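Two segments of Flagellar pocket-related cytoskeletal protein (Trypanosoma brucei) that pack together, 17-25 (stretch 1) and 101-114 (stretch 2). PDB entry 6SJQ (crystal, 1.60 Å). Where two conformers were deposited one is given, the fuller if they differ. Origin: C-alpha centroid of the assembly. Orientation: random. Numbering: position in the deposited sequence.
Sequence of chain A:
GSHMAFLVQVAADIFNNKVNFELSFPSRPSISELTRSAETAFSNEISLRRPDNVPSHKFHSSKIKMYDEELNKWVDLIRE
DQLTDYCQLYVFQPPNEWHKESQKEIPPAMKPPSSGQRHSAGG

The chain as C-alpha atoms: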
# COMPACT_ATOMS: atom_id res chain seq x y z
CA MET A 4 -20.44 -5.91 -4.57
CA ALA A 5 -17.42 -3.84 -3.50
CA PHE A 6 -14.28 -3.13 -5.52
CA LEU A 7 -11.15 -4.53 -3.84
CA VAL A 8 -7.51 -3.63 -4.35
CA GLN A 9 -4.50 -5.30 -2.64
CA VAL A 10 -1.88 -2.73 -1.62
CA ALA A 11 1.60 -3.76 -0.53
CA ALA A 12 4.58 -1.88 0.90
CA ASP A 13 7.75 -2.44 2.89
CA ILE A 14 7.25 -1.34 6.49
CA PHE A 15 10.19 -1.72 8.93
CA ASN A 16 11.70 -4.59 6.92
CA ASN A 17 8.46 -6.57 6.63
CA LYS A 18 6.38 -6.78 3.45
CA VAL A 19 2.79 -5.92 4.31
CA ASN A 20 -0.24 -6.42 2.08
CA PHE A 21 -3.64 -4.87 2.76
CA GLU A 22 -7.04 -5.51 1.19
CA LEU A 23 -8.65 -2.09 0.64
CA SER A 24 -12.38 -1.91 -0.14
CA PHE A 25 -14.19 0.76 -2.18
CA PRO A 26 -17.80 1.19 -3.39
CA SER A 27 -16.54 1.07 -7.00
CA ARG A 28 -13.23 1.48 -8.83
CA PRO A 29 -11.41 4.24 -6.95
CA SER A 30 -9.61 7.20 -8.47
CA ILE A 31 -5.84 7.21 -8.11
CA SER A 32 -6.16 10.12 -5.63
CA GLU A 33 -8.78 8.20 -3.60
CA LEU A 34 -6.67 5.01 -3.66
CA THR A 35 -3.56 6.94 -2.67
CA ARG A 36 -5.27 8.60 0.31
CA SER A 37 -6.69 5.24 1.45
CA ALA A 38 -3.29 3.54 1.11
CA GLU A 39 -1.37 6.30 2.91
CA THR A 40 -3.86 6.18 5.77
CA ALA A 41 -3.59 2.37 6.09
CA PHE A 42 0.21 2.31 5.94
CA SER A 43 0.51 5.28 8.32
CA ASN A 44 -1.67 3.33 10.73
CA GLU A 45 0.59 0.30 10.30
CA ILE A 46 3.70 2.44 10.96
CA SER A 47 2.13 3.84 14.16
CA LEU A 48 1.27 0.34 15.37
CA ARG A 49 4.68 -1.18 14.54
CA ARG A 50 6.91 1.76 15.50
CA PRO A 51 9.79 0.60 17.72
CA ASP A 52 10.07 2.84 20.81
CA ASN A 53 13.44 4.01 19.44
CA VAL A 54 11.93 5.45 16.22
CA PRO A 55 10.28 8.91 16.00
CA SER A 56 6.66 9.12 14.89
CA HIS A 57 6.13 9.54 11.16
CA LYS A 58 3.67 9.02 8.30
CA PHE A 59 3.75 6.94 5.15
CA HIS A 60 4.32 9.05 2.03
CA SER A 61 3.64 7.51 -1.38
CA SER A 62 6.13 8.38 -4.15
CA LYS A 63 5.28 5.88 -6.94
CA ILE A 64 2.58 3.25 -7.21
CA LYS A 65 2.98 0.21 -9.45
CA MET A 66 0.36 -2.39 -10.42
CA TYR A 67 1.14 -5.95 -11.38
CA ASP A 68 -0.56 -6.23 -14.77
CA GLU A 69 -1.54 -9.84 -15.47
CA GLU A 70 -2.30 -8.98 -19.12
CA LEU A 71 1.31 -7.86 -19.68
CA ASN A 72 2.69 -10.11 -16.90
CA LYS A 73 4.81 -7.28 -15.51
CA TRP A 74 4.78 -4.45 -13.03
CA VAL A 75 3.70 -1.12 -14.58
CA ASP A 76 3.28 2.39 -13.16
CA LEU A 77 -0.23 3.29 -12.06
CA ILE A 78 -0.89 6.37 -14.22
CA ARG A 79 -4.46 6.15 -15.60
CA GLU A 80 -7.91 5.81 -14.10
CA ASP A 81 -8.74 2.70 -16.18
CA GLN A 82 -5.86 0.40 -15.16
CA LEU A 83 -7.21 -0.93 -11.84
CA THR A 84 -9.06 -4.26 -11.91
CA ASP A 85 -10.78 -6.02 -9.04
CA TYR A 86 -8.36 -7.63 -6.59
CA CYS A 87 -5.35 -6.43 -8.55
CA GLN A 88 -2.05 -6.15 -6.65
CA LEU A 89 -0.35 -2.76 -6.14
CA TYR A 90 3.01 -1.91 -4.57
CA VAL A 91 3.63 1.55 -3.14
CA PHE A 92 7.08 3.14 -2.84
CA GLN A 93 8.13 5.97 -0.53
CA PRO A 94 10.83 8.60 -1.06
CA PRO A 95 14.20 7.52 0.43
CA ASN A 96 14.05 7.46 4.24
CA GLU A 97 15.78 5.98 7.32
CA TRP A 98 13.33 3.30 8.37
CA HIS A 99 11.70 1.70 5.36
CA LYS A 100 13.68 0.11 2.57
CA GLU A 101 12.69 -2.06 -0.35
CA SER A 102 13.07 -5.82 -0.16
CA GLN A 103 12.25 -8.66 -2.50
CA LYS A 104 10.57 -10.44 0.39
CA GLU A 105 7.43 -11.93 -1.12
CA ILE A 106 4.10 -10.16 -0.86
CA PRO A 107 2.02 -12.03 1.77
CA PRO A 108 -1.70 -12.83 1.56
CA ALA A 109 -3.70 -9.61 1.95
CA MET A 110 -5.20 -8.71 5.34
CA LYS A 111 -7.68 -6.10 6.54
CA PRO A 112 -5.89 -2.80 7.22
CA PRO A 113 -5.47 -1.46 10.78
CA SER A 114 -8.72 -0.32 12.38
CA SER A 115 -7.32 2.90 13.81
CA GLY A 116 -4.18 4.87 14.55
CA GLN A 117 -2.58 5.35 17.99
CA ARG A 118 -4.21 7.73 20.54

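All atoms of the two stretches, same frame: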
# COMPACT_ATOMS: atom_id res chain seq x y z
N ASN A 17 9.43 -5.52 6.91
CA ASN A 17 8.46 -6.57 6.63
C ASN A 17 7.63 -6.14 5.43
O ASN A 17 7.31 -4.97 5.31
CB ASN A 17 7.53 -6.81 7.82
CG ASN A 17 8.27 -7.35 9.03
OD1 ASN A 17 8.42 -6.66 10.04
ND2 ASN A 17 8.74 -8.59 8.93
N LYS A 18 7.30 -7.08 4.54
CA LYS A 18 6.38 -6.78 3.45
C LYS A 18 4.96 -6.90 3.99
O LYS A 18 4.59 -7.93 4.54
CB LYS A 18 6.54 -7.81 2.34
CG LYS A 18 7.45 -7.41 1.23
CD LYS A 18 6.75 -6.53 0.22
CE LYS A 18 7.65 -6.37 -0.98
NZ LYS A 18 9.08 -6.34 -0.55
N VAL A 19 4.17 -5.85 3.84
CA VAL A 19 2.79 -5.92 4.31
C VAL A 19 1.89 -5.84 3.10
O VAL A 19 2.26 -5.29 2.06
CB VAL A 19 2.44 -4.83 5.33
CG1 VAL A 19 3.38 -4.91 6.55
CG2 VAL A 19 2.52 -3.46 4.70
N ASN A 20 0.71 -6.44 3.19
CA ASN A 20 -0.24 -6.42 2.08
C ASN A 20 -1.62 -6.26 2.65
O ASN A 20 -2.07 -7.10 3.44
CB ASN A 20 -0.18 -7.72 1.28
CG ASN A 20 -0.88 -7.61 -0.07
OD1 ASN A 20 -1.06 -6.51 -0.58
ND2 ASN A 20 -1.24 -8.76 -0.66
N PHE A 21 -2.30 -5.17 2.28
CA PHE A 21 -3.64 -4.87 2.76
C PHE A 21 -4.72 -4.94 1.68
O PHE A 21 -4.53 -4.46 0.55
CB PHE A 21 -3.67 -3.46 3.39
CG PHE A 21 -2.87 -3.34 4.66
CD1 PHE A 21 -2.90 -4.35 5.61
CD2 PHE A 21 -2.11 -2.20 4.91
CE1 PHE A 21 -2.17 -4.23 6.78
CE2 PHE A 21 -1.38 -2.08 6.07
CZ PHE A 21 -1.42 -3.09 7.02
N GLU A 22 -5.85 -5.53 2.05
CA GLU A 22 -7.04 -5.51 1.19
C GLU A 22 -7.81 -4.23 1.46
O GLU A 22 -8.30 -4.02 2.58
CB GLU A 22 -7.91 -6.72 1.55
CG GLU A 22 -9.05 -6.99 0.61
CD GLU A 22 -9.82 -8.22 1.06
OE1 GLU A 22 -9.34 -9.34 0.80
OE2 GLU A 22 -10.88 -8.05 1.70
N LEU A 23 -7.90 -3.34 0.47
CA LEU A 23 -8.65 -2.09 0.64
C LEU A 23 -9.95 -2.23 -0.13
O LEU A 23 -9.96 -2.79 -1.23
CB LEU A 23 -7.83 -0.90 0.11
CG LEU A 23 -6.47 -0.66 0.78
CD1 LEU A 23 -5.91 0.67 0.29
CD2 LEU A 23 -6.61 -0.64 2.30
N SER A 24 -11.05 -1.78 0.46
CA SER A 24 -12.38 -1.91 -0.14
C SER A 24 -12.93 -0.54 -0.55
O SER A 24 -12.77 0.44 0.19
CB SER A 24 -13.36 -2.57 0.84
OG SER A 24 -12.98 -3.90 1.15
N PHE A 25 -13.56 -0.47 -1.71
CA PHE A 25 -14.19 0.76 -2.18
C PHE A 25 -15.56 0.45 -2.76
O PHE A 25 -15.80 -0.68 -3.20
CB PHE A 25 -13.33 1.44 -3.25
CG PHE A 25 -11.90 1.68 -2.83
CD1 PHE A 25 -10.93 0.69 -3.01
CD2 PHE A 25 -11.53 2.87 -2.22
CE1 PHE A 25 -9.61 0.89 -2.60
CE2 PHE A 25 -10.21 3.09 -1.82
CZ PHE A 25 -9.24 2.10 -2.01
N GLU A 101 13.24 -1.04 0.51
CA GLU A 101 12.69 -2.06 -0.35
C GLU A 101 13.34 -3.41 -0.08
O GLU A 101 14.52 -3.48 0.29
CB GLU A 101 12.87 -1.67 -1.82
CG GLU A 101 12.05 -0.45 -2.25
CD GLU A 101 12.67 0.87 -1.79
OE1 GLU A 101 13.71 0.85 -1.10
OE2 GLU A 101 12.10 1.94 -2.13
N SER A 102 12.55 -4.46 -0.23
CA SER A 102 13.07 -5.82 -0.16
C SER A 102 12.33 -6.65 -1.19
O SER A 102 11.23 -6.29 -1.63
CB SER A 102 12.82 -6.43 1.21
OG SER A 102 11.50 -6.94 1.27
N GLN A 103 12.93 -7.76 -1.59
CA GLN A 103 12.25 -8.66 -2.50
C GLN A 103 11.61 -9.76 -1.68
O GLN A 103 11.38 -10.86 -2.19
CB GLN A 103 13.24 -9.27 -3.49
CG GLN A 103 14.28 -8.32 -4.01
CD GLN A 103 15.43 -9.05 -4.67
OE1 GLN A 103 16.48 -9.27 -4.05
NE2 GLN A 103 15.24 -9.45 -5.92
N LYS A 104 11.35 -9.50 -0.40
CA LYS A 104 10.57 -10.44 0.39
C LYS A 104 9.21 -10.54 -0.27
O LYS A 104 8.65 -9.53 -0.72
CB LYS A 104 10.43 -9.97 1.84
CG LYS A 104 11.73 -10.02 2.63
CD LYS A 104 11.50 -9.60 4.07
CE LYS A 104 12.83 -9.37 4.77
NZ LYS A 104 12.63 -8.84 6.14
N GLU A 105 8.67 -11.74 -0.38
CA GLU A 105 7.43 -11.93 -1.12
C GLU A 105 6.25 -11.19 -0.48
O GLU A 105 6.20 -10.99 0.74
CB GLU A 105 7.10 -13.41 -1.27
CG GLU A 105 6.69 -14.07 0.02
CD GLU A 105 6.94 -15.57 0.02
OE1 GLU A 105 6.66 -16.22 -1.01
OE2 GLU A 105 7.43 -16.10 1.04
N ILE A 106 5.32 -10.79 -1.33
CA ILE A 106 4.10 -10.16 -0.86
C ILE A 106 3.19 -11.23 -0.23
O ILE A 106 2.81 -12.20 -0.90
CB ILE A 106 3.38 -9.44 -2.02
CG1 ILE A 106 4.27 -8.33 -2.60
CG2 ILE A 106 2.07 -8.84 -1.55
CD1 ILE A 106 3.68 -7.68 -3.84
N PRO A 107 2.83 -11.05 1.04
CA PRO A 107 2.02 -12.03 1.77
C PRO A 107 0.56 -11.91 1.40
O PRO A 107 0.18 -10.91 0.78
CB PRO A 107 2.23 -11.62 3.24
CG PRO A 107 2.46 -10.15 3.17
CD PRO A 107 3.25 -9.93 1.90
N PRO A 108 -0.26 -12.92 1.76
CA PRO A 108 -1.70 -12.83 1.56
C PRO A 108 -2.26 -11.57 2.20
O PRO A 108 -1.90 -11.24 3.34
CB PRO A 108 -2.24 -14.08 2.28
CG PRO A 108 -1.11 -15.06 2.20
CD PRO A 108 0.15 -14.23 2.32
N ALA A 109 -3.13 -10.87 1.48
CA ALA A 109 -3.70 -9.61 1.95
C ALA A 109 -4.51 -9.75 3.23
O ALA A 109 -5.23 -10.73 3.41
CB ALA A 109 -4.56 -8.97 0.87
N MET A 110 -4.39 -8.77 4.13
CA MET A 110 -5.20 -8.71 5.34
C MET A 110 -5.95 -7.39 5.43
O MET A 110 -5.58 -6.41 4.77
CB MET A 110 -4.36 -8.96 6.63
CG MET A 110 -3.64 -7.78 7.30
SD MET A 110 -2.69 -8.33 8.79
CE MET A 110 -1.54 -9.44 8.01
N LYS A 111 -7.01 -7.36 6.23
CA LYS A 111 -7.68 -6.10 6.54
C LYS A 111 -6.69 -5.13 7.15
O LYS A 111 -5.89 -5.50 8.02
CB LYS A 111 -8.86 -6.33 7.49
CG LYS A 111 -10.00 -7.12 6.87
CD LYS A 111 -10.27 -6.63 5.45
CE LYS A 111 -11.46 -7.33 4.80
NZ LYS A 111 -11.75 -6.73 3.46
N PRO A 112 -6.76 -3.86 6.72
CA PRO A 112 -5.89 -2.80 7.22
C PRO A 112 -6.21 -2.47 8.68
O PRO A 112 -7.30 -2.80 9.15
CB PRO A 112 -6.23 -1.61 6.31
CG PRO A 112 -7.60 -1.89 5.82
CD PRO A 112 -7.69 -3.37 5.68
N PRO A 113 -5.27 -1.83 9.38
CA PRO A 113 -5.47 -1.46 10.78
C PRO A 113 -6.78 -0.71 10.99
O PRO A 113 -7.21 0.04 10.11
CB PRO A 113 -4.26 -0.58 11.08
CG PRO A 113 -3.18 -1.15 10.15
CD PRO A 113 -3.94 -1.41 8.89
N SER A 114 -7.41 -0.90 12.14
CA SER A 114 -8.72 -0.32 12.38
C SER A 114 -8.65 1.12 12.85
O SER A 114 -9.64 1.85 12.79
CB SER A 114 -9.47 -1.13 13.43
OG SER A 114 -8.85 -0.96 14.68
O HOH W 1 -0.80 -9.50 4.98

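Stretch 1 is a β-strand; stretch 2 runs along it as an extended, proline-rich segment without regular structure, and together they bury 861 Å². The four prolines of stretch 2 have no backbone NH to offer; the backbones pair in a single bridge between Phe-21 and Met-110. There Met-110 N donates to Asn-20 O (2.9 Å) and Glu-22 N donates to Met-110 O (2.9 Å), both nearly straight, so one residue spends its donor and its acceptor on the strand. CA-H...O contacts flank them: Ala-109 CA lies 3.3 Å from Asn-20 O, and Phe-21 CA 3.2 Å from Met-110 O. Asn-20 O also accepts from a water (3.1 Å) that donates to Pro-108 O at 2.6 Å, satisfying that carbonyl too.

Side chains take over the polar work. Lys-18, Asn-20 and Glu-22 all point toward stretch 2. The amide of buried Asn-20, with chi1 at t, sends ND2 to Pro-107 O (3.0 Å); its OD1 is satisfied elsewhere in the structure. Lys-18 lays its aliphatic chain beside Lys-104 and Pro-107 and delivers NZ to Ser-102 O in a very short bond (2.4 Å), with a weak one from NZ to Lys-104 O (3.2 Å). Ser-102 OG accepts from Lys-104 N (3.1 Å), a bond within stretch 2. Glu-22, extended with chi1 and chi2 both t, forms a salt bridge from OE2 to Lys-111 NZ, very short at 2.4 Å; the lysine's CA-to-CB bond points away, but its end comes back to the strand.

Phe-21 makes most of the contacts between apolar side chains. Pro-112 CA and Pro-113 CD sit over one face of its ring, each 4.0 Å from the centroid, as CH-pi contacts. Proline suits this place: it offers C-H groups and has no NH to satisfy. Leu-23 CD2 extends the patch, 3.9 Å from Pro-112 CG.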